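Local coordinates for protein acetyltransferase (Klebsiella pneumoniae, PDB 5XUN) that probably transfers an acetyl group from acetyl-CoA to glycyl-tRNA(Gly), acting as the GNAT-family toxin of a type II toxin-antitoxin system, at residues Leu60-Arg72 with Tyr86-Asp100. The protein carries 1 engineered substitution. Numbering follows the deposited sequence.
Sequences LGYYTLSGSCFER and YQNAPSVTLGRLAID. With ACO (acetyl coenzyme *a), chain E.
Ser68 OG is gripped by two hydroxyls of the neighbouring strand. It lies 2.6 Å from Thr93 OG1 and 2.7 Å from Ser91 OG, both hydrogen bonds. Ser68 and Ser91 each hold OG between the backbone N and the carbonyl carbon (chi1 62° and 56°), which turns the two hydroxyls to one another. The strands 60-71 and 88-99 are antiparallel and form the centre of the GNAT sheet. Backbone bonds tie them, and that from Thr93 N to Ser66 O, at 2.7 Å, is almost straight.

Gly95 and Arg96 both face Thr64, a beta bulge of the kind GNAT enzymes have in this strand. Gly95 N bonds to Thr64 O from above the carbonyl plane. Beyond the bulge, strand 88-99 carries acetyl-CoA: Leu97 O accepts from N4P of the cofactor, and Ile99 N gives a nearly straight bond to its O9P at 2.9 Å. In this usual GNAT mode, the pantetheine arm pairs like another strand.

On one face of the sheet, Leu94 CD1 touches Tyr63 CB and Leu65 CD2. Leu97 CD1 reaches Tyr63 CB at 3.7 Å. Helix 108-126 packs against this layer, and Tyr63 OH bonds to His115. On the other face, Arg96 CD passes 4.0 Å from Tyr62 OH, which bonds to Leu28 O. A weak bond runs from Arg96 NH1 to Thr64 OG1, while Phe31 offers a cation-pi partner. Ala89 CB sits over one face of the Phe70 ring, offset toward the rim, and Ser91 CB meets that ring at its edge, 4.0 Å from Phe70 CE1.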
loop_
_atom_site.group_PDB
_atom_site.type_symbol
_atom_site.label_atom_id
_atom_site.label_comp_id
_atom_site.label_asym_id
_atom_site.label_seq_id
_atom_site.Cartn_x
_atom_site.Cartn_y
_atom_site.Cartn_z
ATOM N N LEU B 60 11.748 -19.598 12.265
ATOM C CA LEU B 60 12.955 -18.990 12.803
ATOM C C LEU B 60 12.995 -17.478 12.629
ATOM O O LEU B 60 13.922 -16.836 13.139
ATOM C CB LEU B 60 14.198 -19.619 12.150
ATOM C CG LEU B 60 14.590 -21.051 12.549
ATOM C CD1 LEU B 60 14.734 -21.174 14.059
ATOM C CD2 LEU B 60 13.632 -22.105 12.013
ATOM N N GLY B 61 12.023 -16.899 11.933
ATOM C CA GLY B 61 11.924 -15.459 11.807
ATOM C C GLY B 61 10.658 -15.095 11.066
ATOM O O GLY B 61 10.030 -15.943 10.425
ATOM N N TYR B 62 10.284 -13.822 11.165
ATOM C CA TYR B 62 9.075 -13.374 10.485
ATOM C C TYR B 62 9.121 -11.864 10.301
ATOM O O TYR B 62 9.905 -11.170 10.957
ATOM C CB TYR B 62 7.820 -13.793 11.262
ATOM C CG TYR B 62 7.503 -12.932 12.473
ATOM C CD1 TYR B 62 8.084 -13.185 13.718
ATOM C CD2 TYR B 62 6.600 -11.890 12.377
ATOM C CE1 TYR B 62 7.784 -12.390 14.823
ATOM C CE2 TYR B 62 6.297 -11.107 13.452
ATOM C CZ TYR B 62 6.881 -11.359 14.679
ATOM O OH TYR B 62 6.556 -10.550 15.744
ATOM N N TYR B 63 8.263 -11.360 9.405
ATOM C CA TYR B 63 8.077 -9.916 9.271
ATOM C C TYR B 63 6.662 -9.622 8.780
ATOM O O TYR B 63 5.981 -10.499 8.246
ATOM C CB TYR B 63 9.134 -9.283 8.344
ATOM C CG TYR B 63 8.996 -9.519 6.849
ATOM C CD1 TYR B 63 8.100 -8.773 6.082
ATOM C CD2 TYR B 63 9.792 -10.452 6.197
ATOM C CE1 TYR B 63 7.996 -8.966 4.711
ATOM C CE2 TYR B 63 9.693 -10.656 4.830
ATOM C CZ TYR B 63 8.794 -9.907 4.090
ATOM O OH TYR B 63 8.694 -10.100 2.732
ATOM N N THR B 64 6.224 -8.366 8.962
ATOM C CA THR B 64 4.889 -7.937 8.550
ATOM C C THR B 64 4.953 -6.642 7.740
ATOM O O THR B 64 5.789 -5.771 7.995
ATOM C CB THR B 64 3.957 -7.706 9.764
ATOM O OG1 THR B 64 4.365 -6.532 10.466
ATOM C CG2 THR B 64 4.014 -8.875 10.718
ATOM N N LEU B 65 4.021 -6.502 6.785
ATOM C CA LEU B 65 3.920 -5.322 5.925
ATOM C C LEU B 65 2.504 -4.764 5.957
ATOM O O LEU B 65 1.531 -5.515 5.874
ATOM C CB LEU B 65 4.299 -5.659 4.473
ATOM C CG LEU B 65 5.719 -6.198 4.298
ATOM C CD1 LEU B 65 5.990 -6.658 2.867
ATOM C CD2 LEU B 65 6.708 -5.134 4.711
ATOM N N SER B 66 2.394 -3.442 6.062
ATOM C CA SER B 66 1.104 -2.769 6.030
ATOM C C SER B 66 1.213 -1.524 5.168
ATOM O O SER B 66 2.242 -0.846 5.183
ATOM C CB SER B 66 0.644 -2.372 7.444
ATOM O OG SER B 66 0.701 -3.494 8.313
ATOM N N GLY B 67 0.162 -1.233 4.408
ATOM C CA GLY B 67 0.107 0.029 3.694
ATOM C C GLY B 67 0.023 1.201 4.653
ATOM O O GLY B 67 -0.642 1.145 5.685
ATOM N N SER B 68 0.663 2.300 4.283
ATOM C CA SER B 68 0.742 3.434 5.189
ATOM C C SER B 68 1.032 4.685 4.379
ATOM O O SER B 68 1.133 4.647 3.150
ATOM C CB SER B 68 1.820 3.221 6.251
ATOM O OG SER B 68 3.096 3.104 5.650
ATOM N N CYS B 69 1.128 5.802 5.087
ATOM C CA CYS B 69 1.681 7.036 4.556
ATOM C C CYS B 69 2.295 7.786 5.728
ATOM O O CYS B 69 2.051 7.460 6.891
ATOM C CB CYS B 69 0.625 7.882 3.824
ATOM S SG CYS B 69 -0.822 8.358 4.798
ATOM N N PHE B 70 3.117 8.780 5.413
ATOM C CA PHE B 70 3.821 9.527 6.445
ATOM C C PHE B 70 3.991 10.966 5.986
ATOM O O PHE B 70 3.988 11.257 4.786
ATOM C CB PHE B 70 5.176 8.891 6.776
ATOM C CG PHE B 70 6.187 8.976 5.661
ATOM C CD1 PHE B 70 6.213 8.028 4.653
ATOM C CD2 PHE B 70 7.137 9.982 5.650
ATOM C CE1 PHE B 70 7.151 8.096 3.642
ATOM C CE2 PHE B 70 8.079 10.059 4.641
ATOM C CZ PHE B 70 8.088 9.116 3.635
ATOM N N GLU B 71 4.125 11.861 6.966
ATOM C CA GLU B 71 4.177 13.294 6.696
ATOM C C GLU B 71 5.341 13.645 5.780
ATOM O O GLU B 71 6.481 13.240 6.018
ATOM C CB GLU B 71 4.283 14.082 8.001
ATOM C CG GLU B 71 2.981 14.150 8.783
ATOM C CD GLU B 71 2.996 15.231 9.848
ATOM O OE1 GLU B 71 3.792 16.187 9.717
ATOM O OE2 GLU B 71 2.209 15.124 10.813
ATOM N N ARG B 72 5.043 14.416 4.735
ATOM C CA ARG B 72 6.068 14.833 3.783
ATOM C C ARG B 72 7.232 15.546 4.465
ATOM O O ARG B 72 8.380 15.417 4.023
ATOM C CB ARG B 72 5.424 15.721 2.714
ATOM C CG ARG B 72 6.337 16.759 2.089
ATOM C CD ARG B 72 5.554 17.697 1.196
ATOM N NE ARG B 72 4.511 18.428 1.907
ATOM C CZ ARG B 72 3.607 19.201 1.310
ATOM N NH1 ARG B 72 3.615 19.339 -0.008
ATOM N NH2 ARG B 72 2.685 19.828 2.029
ATOM N N TYR B 86 1.465 16.803 -1.637
ATOM C CA TYR B 86 0.420 16.562 -0.658
ATOM C C TYR B 86 1.052 16.477 0.721
ATOM O O TYR B 86 2.276 16.428 0.865
ATOM C CB TYR B 86 -0.349 15.265 -0.948
ATOM C CG TYR B 86 -0.661 15.013 -2.406
ATOM C CD1 TYR B 86 -1.768 15.593 -3.012
ATOM C CD2 TYR B 86 0.138 14.178 -3.168
ATOM C CE1 TYR B 86 -2.062 15.353 -4.343
ATOM C CE2 TYR B 86 -0.144 13.933 -4.499
ATOM C CZ TYR B 86 -1.245 14.523 -5.081
ATOM O OH TYR B 86 -1.529 14.276 -6.407
ATOM N N GLN B 87 0.194 16.423 1.742
ATOM C CA GLN B 87 0.684 16.415 3.116
ATOM C C GLN B 87 1.469 15.151 3.435
ATOM O O GLN B 87 2.452 15.198 4.184
ATOM C CB GLN B 87 -0.488 16.537 4.088
ATOM C CG GLN B 87 -0.065 16.785 5.526
ATOM C CD GLN B 87 -1.246 16.872 6.469
ATOM O OE1 GLN B 87 -1.870 17.921 6.608
ATOM N NE2 GLN B 87 -1.573 15.753 7.112
ATOM N N ASN B 88 1.061 14.020 2.869
ATOM C CA ASN B 88 1.669 12.734 3.168
ATOM C C ASN B 88 2.224 12.088 1.909
ATOM O O ASN B 88 1.658 12.216 0.819
ATOM C CB ASN B 88 0.656 11.786 3.820
ATOM C CG ASN B 88 0.129 12.320 5.130
ATOM O OD1 ASN B 88 0.885 12.537 6.076
ATOM N ND2 ASN B 88 -1.172 12.563 5.184
ATOM N N ALA B 89 3.266 11.432 2.068
ATOM C CA ALA B 89 3.813 10.575 1.031
ATOM C C ALA B 89 3.331 9.143 1.244
ATOM O O ALA B 89 3.335 8.654 2.374
ATOM C CB ALA B 89 5.338 10.602 1.053
ATOM N N PRO B 90 2.931 8.446 0.181
ATOM C CA PRO B 90 2.460 7.070 0.345
ATOM C C PRO B 90 3.628 6.148 0.634
ATOM O O PRO B 90 4.763 6.397 0.211
ATOM C CB PRO B 90 1.819 6.748 -1.010
ATOM C CG PRO B 90 2.608 7.595 -1.997
ATOM C CD PRO B 90 3.007 8.850 -1.236
ATOM N N SER B 91 3.347 5.085 1.385
ATOM C CA SER B 91 4.408 4.177 1.796
ATOM C C SER B 91 3.837 2.802 2.112
ATOM O O SER B 91 2.621 2.580 2.097
ATOM C CB SER B 91 5.156 4.730 3.016
ATOM O OG SER B 91 4.250 4.984 4.079
ATOM N N VAL B 92 4.756 1.875 2.369
ATOM C CA VAL B 92 4.502 0.608 3.041
ATOM C C VAL B 92 5.324 0.617 4.323
ATOM O O VAL B 92 6.470 1.080 4.327
ATOM C CB VAL B 92 4.882 -0.601 2.162
ATOM C CG1 VAL B 92 4.785 -1.910 2.949
ATOM C CG2 VAL B 92 3.992 -0.667 0.939
ATOM N N THR B 93 4.751 0.114 5.408
ATOM C CA THR B 93 5.438 0.073 6.693
ATOM C C THR B 93 5.881 -1.347 7.008
ATOM O O THR B 93 5.093 -2.288 6.893
ATOM C CB THR B 93 4.541 0.601 7.815
ATOM O OG1 THR B 93 4.379 2.019 7.666
ATOM C CG2 THR B 93 5.161 0.302 9.190
ATOM N N LEU B 94 7.154 -1.499 7.366
ATOM C CA LEU B 94 7.647 -2.738 7.963
ATOM C C LEU B 94 7.272 -2.669 9.434
ATOM O O LEU B 94 7.946 -2.009 10.227
ATOM C CB LEU B 94 9.152 -2.877 7.763
ATOM C CG LEU B 94 9.875 -4.072 8.375
ATOM C CD1 LEU B 94 9.315 -5.358 7.826
ATOM C CD2 LEU B 94 11.370 -3.992 8.087
ATOM N N GLY B 95 6.153 -3.302 9.788
ATOM C CA GLY B 95 5.655 -3.187 11.146
ATOM C C GLY B 95 6.549 -3.887 12.149
ATOM O O GLY B 95 6.776 -3.382 13.249
ATOM N N ARG B 96 7.090 -5.042 11.765
ATOM C CA ARG B 96 7.851 -5.914 12.640
ATOM C C ARG B 96 8.802 -6.750 11.809
ATOM O O ARG B 96 8.477 -7.156 10.689
ATOM C CB ARG B 96 6.949 -6.873 13.414
ATOM C CG ARG B 96 6.195 -6.240 14.526
ATOM C CD ARG B 96 4.946 -7.017 14.790
ATOM N NE ARG B 96 3.986 -6.150 15.444
ATOM C CZ ARG B 96 3.125 -5.388 14.792
ATOM N NH1 ARG B 96 3.107 -5.396 13.462
ATOM N NH2 ARG B 96 2.287 -4.623 15.469
ATOM N N LEU B 97 9.955 -7.051 12.400
ATOM C CA LEU B 97 10.918 -7.979 11.834
ATOM C C LEU B 97 11.664 -8.616 12.997
ATOM O O LEU B 97 12.092 -7.908 13.912
ATOM C CB LEU B 97 11.893 -7.265 10.894
ATOM C CG LEU B 97 13.101 -8.110 10.486
ATOM C CD1 LEU B 97 12.708 -9.000 9.343
ATOM C CD2 LEU B 97 14.301 -7.250 10.119
ATOM N N ALA B 98 11.798 -9.939 12.979
ATOM C CA ALA B 98 12.432 -10.633 14.090
ATOM C C ALA B 98 13.037 -11.936 13.598
ATOM O O ALA B 98 12.451 -12.627 12.761
ATOM C CB ALA B 98 11.436 -10.911 15.226
ATOM N N ILE B 99 14.218 -12.254 14.125
ATOM C CA ILE B 99 14.926 -13.502 13.863
ATOM C C ILE B 99 15.128 -14.211 15.196
ATOM O O ILE B 99 15.434 -13.568 16.203
ATOM C CB ILE B 99 16.283 -13.249 13.168
ATOM C CG1 ILE B 99 16.085 -12.594 11.802
ATOM C CG2 ILE B 99 17.067 -14.542 13.021
ATOM C CD1 ILE B 99 15.600 -13.554 10.735
ATOM N N ASP B 100 14.941 -15.528 15.209
ATOM C CA ASP B 100 15.141 -16.284 16.440
ATOM C C ASP B 100 16.608 -16.286 16.865
ATOM O O ASP B 100 17.512 -16.367 16.029
ATOM C CB ASP B 100 14.648 -17.719 16.278
ATOM C CG ASP B 100 14.799 -18.522 17.558
ATOM O OD1 ASP B 100 14.024 -18.264 18.508
ATOM O OD2 ASP B 100 15.685 -19.401 17.618
HETATM N N1A ACO E . 25.623 -11.632 5.375
HETATM C C2A ACO E . 25.478 -10.569 6.194
HETATM N N3A ACO E . 25.870 -10.548 7.484
HETATM C C4A ACO E . 26.455 -11.637 8.050
HETATM C C5A ACO E . 26.645 -12.838 7.213
HETATM C C6A ACO E . 26.187 -12.784 5.805
HETATM N N6A ACO E . 26.336 -13.855 4.987
HETATM N N7A ACO E . 27.232 -13.767 7.985
HETATM C C8A ACO E . 27.396 -13.211 9.206
HETATM N N9A ACO E . 26.957 -11.942 9.255
HETATM C C1B ACO E . 26.996 -11.095 10.485
HETATM C C2B ACO E . 27.765 -9.788 10.338
HETATM O O2B ACO E . 29.072 -9.902 10.919
HETATM C C3B ACO E . 26.925 -8.767 11.086
HETATM O O3B ACO E . 27.406 -8.638 12.423
HETATM P P3B ACO E . 27.372 -7.238 13.223
HETATM O O7A ACO E . 28.601 -6.503 12.741
HETATM O O8A ACO E . 26.071 -6.596 12.800
HETATM O O9A ACO E . 27.412 -7.655 14.675
HETATM C C4B ACO E . 25.534 -9.381 11.162
HETATM O O4B ACO E . 25.654 -10.773 10.866
HETATM C C5B ACO E . 24.528 -8.767 10.192
HETATM O O5B ACO E . 23.240 -8.805 10.805
HETATM P P1A ACO E . 22.189 -9.991 10.511
HETATM O O1A ACO E . 22.806 -11.310 10.897
HETATM O O2A ACO E . 21.596 -9.828 9.137
HETATM O O3A ACO E . 21.058 -9.600 11.575
HETATM P P2A ACO E . 20.368 -10.678 12.545
HETATM O O4A ACO E . 20.157 -11.976 11.811
HETATM O O5A ACO E . 21.078 -10.672 13.877
HETATM O O6A ACO E . 18.947 -9.947 12.721
HETATM C CBP ACO E . 17.574 -8.487 13.986
HETATM C CCP ACO E . 18.907 -8.634 13.275
HETATM C CDP ACO E . 16.445 -8.937 13.069
HETATM C CEP ACO E . 17.373 -7.036 14.399
HETATM C CAP ACO E . 17.690 -9.375 15.219
HETATM O OAP ACO E . 18.721 -8.837 16.057
HETATM C C9P ACO E . 16.417 -9.441 16.008
HETATM O O9P ACO E . 15.531 -10.235 15.721
HETATM N N8P ACO E . 16.348 -8.599 17.029
HETATM C C7P ACO E . 15.362 -8.735 18.077
HETATM C C6P ACO E . 14.013 -8.170 17.658
HETATM C C5P ACO E . 14.237 -6.847 16.972
HETATM O O5P ACO E . 14.710 -5.901 17.584
HETATM N N4P ACO E . 13.894 -6.802 15.686
HETATM C C3P ACO E . 14.149 -5.635 14.868
HETATM C C2P ACO E . 13.169 -4.505 15.141
HETATM S S1P ACO E . 12.028 -4.426 13.800
HETATM C C ACO E . 11.562 -2.856 14.026
HETATM O O ACO E . 12.249 -2.170 14.758
HETATM C CH3 ACO E . 10.329 -2.354 13.330
#